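PDB 5CZW: myroilysin from Myroides profundi, which is probably a zinc-dependent endopeptidase of the astacin (M12A) family, captured here with a propeptide cysteine on its metal. Local coordinates for residues Ile49-Tyr54 / Pro87-Thr92; Met117-Phe122 / His137-Ala142. The protein carries 1 engineered substitution. All coordinates share one frame; numbering follows the deposited sequence.

Contact 1: Ile49-Tyr54 / Pro87-Thr92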
loop_
_atom_site.group_PDB
_atom_site.type_symbol
_atom_site.label_atom_id
_atom_site.label_comp_id
_atom_site.label_asym_id
_atom_site.label_seq_id
_atom_site.Cartn_x
_atom_site.Cartn_y
_atom_site.Cartn_z
ATOM N N ILE A 49 -15.637 8.533 -1.634
ATOM C CA ILE A 49 -14.973 7.699 -2.623
ATOM C C ILE A 49 -15.568 6.293 -2.530
ATOM O O ILE A 49 -15.638 5.639 -1.455
ATOM C CB ILE A 49 -13.438 7.638 -2.341
ATOM C CG1 ILE A 49 -12.823 9.031 -2.278
ATOM C CG2 ILE A 49 -12.750 6.768 -3.398
ATOM C CD1 ILE A 49 -11.446 9.036 -1.662
ATOM N N THR A 50 -16.061 5.810 -3.674
ATOM C CA THR A 50 -16.564 4.434 -3.765
ATOM C C THR A 50 -15.395 3.400 -3.764
ATOM O O THR A 50 -14.385 3.644 -4.427
ATOM C CB THR A 50 -17.464 4.219 -4.990
ATOM O OG1 THR A 50 -16.749 4.567 -6.166
ATOM C CG2 THR A 50 -18.747 5.009 -4.900
ATOM N N VAL A 51 -15.575 2.358 -2.984
ATOM C CA VAL A 51 -14.578 1.273 -2.808
ATOM C C VAL A 51 -15.242 -0.037 -3.129
ATOM O O VAL A 51 -16.323 -0.317 -2.554
ATOM C CB VAL A 51 -13.989 1.246 -1.367
ATOM C CG1 VAL A 51 -12.892 0.183 -1.295
ATOM C CG2 VAL A 51 -13.440 2.601 -1.010
ATOM N N GLY A 52 -14.625 -0.900 -3.937
ATOM C CA GLY A 52 -15.179 -2.159 -4.091
ATOM C C GLY A 52 -14.131 -3.187 -3.702
ATOM O O GLY A 52 -12.939 -3.013 -3.962
ATOM N N LEU A 53 -14.598 -4.243 -3.111
ATOM C CA LEU A 53 -13.732 -5.364 -2.668
ATOM C C LEU A 53 -13.960 -6.567 -3.581
ATOM O O LEU A 53 -15.085 -7.080 -3.866
ATOM C CB LEU A 53 -14.012 -5.675 -1.181
ATOM C CG LEU A 53 -13.899 -4.524 -0.142
ATOM C CD1 LEU A 53 -14.149 -4.989 1.293
ATOM C CD2 LEU A 53 -12.534 -3.805 -0.275
ATOM N N TYR A 54 -12.854 -7.086 -4.060
ATOM C CA TYR A 54 -12.923 -8.160 -5.011
ATOM C C TYR A 54 -12.276 -9.399 -4.458
ATOM O O TYR A 54 -11.074 -9.440 -4.314
ATOM C CB TYR A 54 -12.261 -7.730 -6.348
ATOM C CG TYR A 54 -12.950 -6.608 -7.040
ATOM C CD1 TYR A 54 -12.795 -5.304 -6.608
ATOM C CD2 TYR A 54 -13.719 -6.826 -8.161
ATOM C CE1 TYR A 54 -13.396 -4.235 -7.251
ATOM C CE2 TYR A 54 -14.333 -5.758 -8.813
ATOM C CZ TYR A 54 -14.147 -4.503 -8.398
ATOM O OH TYR A 54 -14.784 -3.513 -9.071
ATOM N N PRO A 87 -16.279 0.948 -9.008
ATOM C CA PRO A 87 -15.879 1.680 -7.848
ATOM C C PRO A 87 -14.605 2.453 -8.186
ATOM O O PRO A 87 -13.801 2.039 -9.041
ATOM C CB PRO A 87 -15.585 0.577 -6.835
ATOM C CG PRO A 87 -16.337 -0.605 -7.329
ATOM C CD PRO A 87 -16.241 -0.507 -8.804
ATOM N N GLN A 88 -14.383 3.531 -7.473
ATOM C CA GLN A 88 -13.220 4.363 -7.725
ATOM C C GLN A 88 -11.917 3.740 -7.234
ATOM O O GLN A 88 -10.859 3.835 -7.884
ATOM C CB GLN A 88 -13.401 5.731 -7.093
ATOM C CG GLN A 88 -14.396 6.617 -7.792
ATOM C CD GLN A 88 -14.865 7.805 -7.016
ATOM O OE1 GLN A 88 -15.254 7.701 -5.874
ATOM N NE2 GLN A 88 -14.801 8.950 -7.653
ATOM N N ILE A 89 -12.029 3.070 -6.071
ATOM C CA ILE A 89 -10.940 2.251 -5.478
ATOM C C ILE A 89 -11.411 0.843 -5.588
ATOM O O ILE A 89 -12.511 0.481 -5.197
ATOM C CB ILE A 89 -10.657 2.640 -4.033
ATOM C CG1 ILE A 89 -10.079 4.079 -4.032
ATOM C CG2 ILE A 89 -9.679 1.656 -3.364
ATOM C CD1 ILE A 89 -9.962 4.672 -2.667
ATOM N N ARG A 90 -10.529 0.024 -6.174
ATOM C CA ARG A 90 -10.843 -1.405 -6.469
ATOM C C ARG A 90 -9.768 -2.301 -5.830
ATOM O O ARG A 90 -8.583 -2.239 -6.183
ATOM C CB ARG A 90 -10.982 -1.710 -7.956
ATOM C CG ARG A 90 -12.087 -0.830 -8.586
ATOM C CD ARG A 90 -12.242 -1.045 -10.102
ATOM N NE ARG A 90 -11.093 -0.618 -10.828
ATOM C CZ ARG A 90 -10.850 0.606 -11.218
ATOM N NH1 ARG A 90 -11.650 1.544 -10.895
ATOM N NH2 ARG A 90 -9.724 0.894 -11.887
ATOM N N VAL A 91 -10.184 -2.966 -4.766
ATOM C CA VAL A 91 -9.271 -3.697 -3.859
ATOM C C VAL A 91 -9.327 -5.242 -4.118
ATOM O O VAL A 91 -10.416 -5.901 -4.108
ATOM C CB VAL A 91 -9.726 -3.519 -2.395
ATOM C CG1 VAL A 91 -8.720 -4.278 -1.511
ATOM C CG2 VAL A 91 -9.886 -2.057 -2.058
ATOM N N THR A 92 -8.182 -5.788 -4.451
ATOM C CA THR A 92 -8.017 -7.235 -4.491
ATOM C C THR A 92 -7.225 -7.796 -3.343
ATOM O O THR A 92 -6.601 -7.046 -2.605
ATOM C CB THR A 92 -7.388 -7.645 -5.817
ATOM O OG1 THR A 92 -6.227 -6.882 -6.033
ATOM C CG2 THR A 92 -8.409 -7.434 -6.998
#
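Val51 and Leu53 of strand 49-54 lie against Ile89 and Val91 of segment 87-92 on one face of a sheet. Leu53 and Val91 run side by side, and Leu53 CD2 sits 3.5 Å from Val91 CB. Val91 CG2 also meets Val51 CG1 at 3.8 Å. At the start of strand 49-54, Ile49 turns its CG2 branch onto Ile89 CD1, with CG2 anti to the backbone N. Phe79 and Phe81 of strand 78-81 touch Ile49, Val51 and Leu53, while Met117 touches Ile89 and Val91.

The two strands run parallel, their axes 21° apart. Val51, Gly52 and Leu53 are in register with Ile89, Arg90 and Val91. This is the middle of the mixed sheet of the N-terminal subdomain, as in astacins and other metzincins. Gly52 N donates to Ile89 O, Val91 N to Gly52 O and Tyr54 N to Val91 O.

On the other face lie Arg90, Tyr54 and Thr92; Arg90 is buried, while Tyr54 and Thr92 are partly exposed. Gly52 has no side chain, and a CB there would run into Pro87 CG; Pro87 CB lies 3.4 Å from Gly52 N. Tyr54 and Pro87 meet tip to tip, OH to CD. The Tyr54 ring runs alongside the start of Arg90, with CE1 3.6 Å from Arg90 CB. Val91 O lies at the ring edge, in plane. The Arg90 chain bends at chi3, and NH1 donates to Pro87 O; its NE is held by Glu114 O.

The partly exposed end is polar. Gln88 OE1 accepts Thr50 N at 3.0 Å, in the plane of its carbonyl. Thr50 OG1 stands between its own backbone N and carbonyl carbon (chi1 57°), where it accepts Gln88 N at 2.9 Å.

Contact 2: Met117-Phe122 / His137-Ala142. With ZN (zinc ion), chain B.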
loop_
_atom_site.group_PDB
_atom_site.type_symbol
_atom_site.label_atom_id
_atom_site.label_comp_id
_atom_site.label_asym_id
_atom_site.label_seq_id
_atom_site.Cartn_x
_atom_site.Cartn_y
_atom_site.Cartn_z
ATOM N N MET A 117 -5.771 -1.275 -5.691
ATOM C CA MET A 117 -5.169 -1.602 -4.395
ATOM C C MET A 117 -5.140 -3.136 -4.260
ATOM O O MET A 117 -6.058 -3.827 -4.736
ATOM C CB MET A 117 -6.057 -1.041 -3.290
ATOM C CG MET A 117 -5.511 -1.242 -1.869
ATOM S SD MET A 117 -6.545 -0.499 -0.567
ATOM C CE MET A 117 -6.503 1.241 -0.967
ATOM N N ASN A 118 -4.138 -3.689 -3.561
ATOM C CA ASN A 118 -4.083 -5.143 -3.297
ATOM C C ASN A 118 -3.565 -5.326 -1.852
ATOM O O ASN A 118 -2.697 -4.648 -1.412
ATOM C CB ASN A 118 -3.148 -5.834 -4.238
ATOM C CG ASN A 118 -3.224 -7.344 -4.153
ATOM O OD1 ASN A 118 -4.290 -7.918 -4.458
ATOM N ND2 ASN A 118 -2.182 -8.009 -3.617
ATOM N N PHE A 119 -4.143 -6.327 -1.193
ATOM C CA PHE A 119 -3.630 -6.819 0.072
ATOM C C PHE A 119 -3.131 -8.245 -0.207
ATOM O O PHE A 119 -3.910 -9.122 -0.553
ATOM C CB PHE A 119 -4.760 -6.810 1.042
ATOM C CG PHE A 119 -5.112 -5.433 1.494
ATOM C CD1 PHE A 119 -4.192 -4.682 2.197
ATOM C CD2 PHE A 119 -6.263 -4.855 1.084
ATOM C CE1 PHE A 119 -4.544 -3.385 2.565
ATOM C CE2 PHE A 119 -6.641 -3.575 1.420
ATOM C CZ PHE A 119 -5.764 -2.822 2.165
ATOM N N GLY A 120 -1.839 -8.393 -0.036
ATOM C CA GLY A 120 -1.196 -9.636 -0.441
ATOM C C GLY A 120 -1.043 -10.742 0.573
ATOM O O GLY A 120 -0.487 -11.789 0.187
ATOM N N TRP A 121 -1.384 -10.496 1.830
ATOM C CA TRP A 121 -1.104 -11.487 2.892
ATOM C C TRP A 121 -2.117 -11.644 3.998
ATOM O O TRP A 121 -1.807 -12.325 5.032
ATOM C CB TRP A 121 0.267 -11.227 3.492
ATOM C CG TRP A 121 0.477 -9.847 4.111
ATOM C CD1 TRP A 121 0.019 -9.415 5.292
ATOM C CD2 TRP A 121 1.146 -8.714 3.518
ATOM N NE1 TRP A 121 0.369 -8.123 5.513
ATOM C CE2 TRP A 121 1.061 -7.666 4.421
ATOM C CE3 TRP A 121 1.814 -8.498 2.300
ATOM C CZ2 TRP A 121 1.633 -6.409 4.163
ATOM C CZ3 TRP A 121 2.405 -7.300 2.067
ATOM C CH2 TRP A 121 2.312 -6.271 2.982
ATOM N N PHE A 122 -3.297 -11.137 3.841
ATOM C CA PHE A 122 -4.300 -11.298 4.864
ATOM C C PHE A 122 -4.963 -12.695 4.727
ATOM O O PHE A 122 -5.133 -13.256 3.630
ATOM C CB PHE A 122 -5.348 -10.215 4.782
ATOM C CG PHE A 122 -4.899 -8.818 5.050
ATOM C CD1 PHE A 122 -3.842 -8.508 5.865
ATOM C CD2 PHE A 122 -5.630 -7.789 4.498
ATOM C CE1 PHE A 122 -3.503 -7.190 6.105
ATOM C CE2 PHE A 122 -5.349 -6.517 4.806
ATOM C CZ PHE A 122 -4.285 -6.229 5.655
ATOM N N HIS A 137 -2.371 1.862 6.350
ATOM C CA HIS A 137 -1.272 2.266 5.476
ATOM C C HIS A 137 -1.641 2.390 3.966
ATOM O O HIS A 137 -1.392 3.389 3.344
ATOM C CB HIS A 137 -0.150 1.287 5.689
ATOM C CG HIS A 137 1.092 1.603 4.947
ATOM N ND1 HIS A 137 2.119 2.251 5.557
ATOM C CD2 HIS A 137 1.519 1.285 3.711
ATOM C CE1 HIS A 137 3.106 2.378 4.730
ATOM N NE2 HIS A 137 2.792 1.748 3.630
ATOM N N GLU A 138 -2.235 1.341 3.445
ATOM C CA GLU A 138 -2.611 1.375 2.040
ATOM C C GLU A 138 -3.626 2.390 1.750
ATOM O O GLU A 138 -3.566 3.052 0.691
ATOM C CB GLU A 138 -3.049 -0.031 1.520
ATOM C CG GLU A 138 -1.944 -1.119 1.498
ATOM C CD GLU A 138 -0.613 -0.717 0.847
ATOM O OE1 GLU A 138 -0.562 0.168 -0.004
ATOM O OE2 GLU A 138 0.426 -1.390 1.246
ATOM N N PHE A 139 -4.608 2.584 2.683
ATOM C CA PHE A 139 -5.559 3.691 2.507
ATOM C C PHE A 139 -4.957 5.074 2.619
ATOM O O PHE A 139 -5.443 6.061 1.989
ATOM C CB PHE A 139 -6.845 3.445 3.332
ATOM C CG PHE A 139 -7.828 2.542 2.615
ATOM C CD1 PHE A 139 -7.708 1.137 2.771
ATOM C CD2 PHE A 139 -8.787 2.973 1.733
ATOM C CE1 PHE A 139 -8.563 0.243 2.065
ATOM C CE2 PHE A 139 -9.671 2.074 1.092
ATOM C CZ PHE A 139 -9.527 0.709 1.264
ATOM N N GLY A 140 -3.819 5.173 3.330
ATOM C CA GLY A 140 -3.029 6.410 3.359
ATOM C C GLY A 140 -2.521 6.714 1.975
ATOM O O GLY A 140 -2.665 7.830 1.478
ATOM N N HIS A 141 -1.922 5.748 1.280
ATOM C CA HIS A 141 -1.575 5.966 -0.085
ATOM C C HIS A 141 -2.798 6.269 -0.887
ATOM O O HIS A 141 -2.695 7.179 -1.778
ATOM C CB HIS A 141 -0.994 4.667 -0.644
ATOM C CG HIS A 141 0.342 4.258 -0.122
ATOM N ND1 HIS A 141 1.418 5.086 -0.022
ATOM C CD2 HIS A 141 0.784 3.062 0.255
ATOM C CE1 HIS A 141 2.445 4.456 0.489
ATOM N NE2 HIS A 141 2.076 3.227 0.554
ATOM N N ALA A 142 -3.949 5.619 -0.649
ATOM C CA ALA A 142 -5.178 5.923 -1.438
ATOM C C ALA A 142 -5.671 7.397 -1.312
ATOM O O ALA A 142 -6.313 7.951 -2.234
ATOM C CB ALA A 142 -6.312 4.944 -1.161
HETATM ZN ZN ZN B . 3.360 1.769 1.390
#
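Met117 sets its terminal methyl over the face of the Phe139 ring. CE stands 3.6 Å from the ring centroid and only 5° off the ring normal, a CH-pi contact over the centre. SD lies over the same face but nearer the rim, 3.4 Å from Phe139 CE1, and makes a Met-aromatic contact. The side chain is extended as far as SD: CG is anti to the backbone N (chi1 -177°) and SD follows in line. A bend at chi3 (-62°) then sets CE over the ring. The methyl is a bump in a hollow of helix 137-142. Phe139 forms one side of this hollow, and Ala142 CB, 3.7 Å from CE, forms another.

Phe119 packs beside Met117, its CE1 and CZ against Glu138 CB and CG. CE1 lies 3.6 Å from Glu138 CG, and the two side chains slide past each other in opposite directions. Phe139 CE1 comes to the edge of the Phe119 ring, 4.2 Å from CZ. An alanine in place of Phe139 would probably leave the sulfur and methyl of Met117 without their aromatic floor and open a gap beside Phe119.

Beyond this apolar layer the helix presents His137 and His141, the two histidines of the HExxH zinc motif. Their NE2 atoms bind the zinc ion at 2.3 and 2.1 Å, and His147 and Cys23 complete the site. Glu138 touches Cys23, and its OE1 lies in plane at the edge of the His141 ring. No hydrogen bond links the two segments. Segment 117-122 therefore meets the helix through apolar, sulfur-aromatic and CH-pi contacts, and the metal-binding histidines lie on the same helix without touching that segment.

Overall arrangement
Both contacts reach the same sheet, and their centres lie about 11 Å apart. Strand 89-92 of contact 1 neighbours strand 117-118 of contact 2. Thr92 N probably bonds to Met117 O at 2.9 Å, and Thr92 OG1 to Asn118 OD1 at 2.7 Å. The apolar layers also join: Val91 CG1 packs on Phe119 CD2 at 3.6 Å, and Ile89 CD1 lies 4.0 Å from Ala142 CB. Contact 2 packs the helix that carries two zinc ligands against the sheet. Contact 1 is farther from the metal, with the side chain of Val91 about 14 Å from the zinc ion. Cys23 occupies that site, consistent with a cysteine switch.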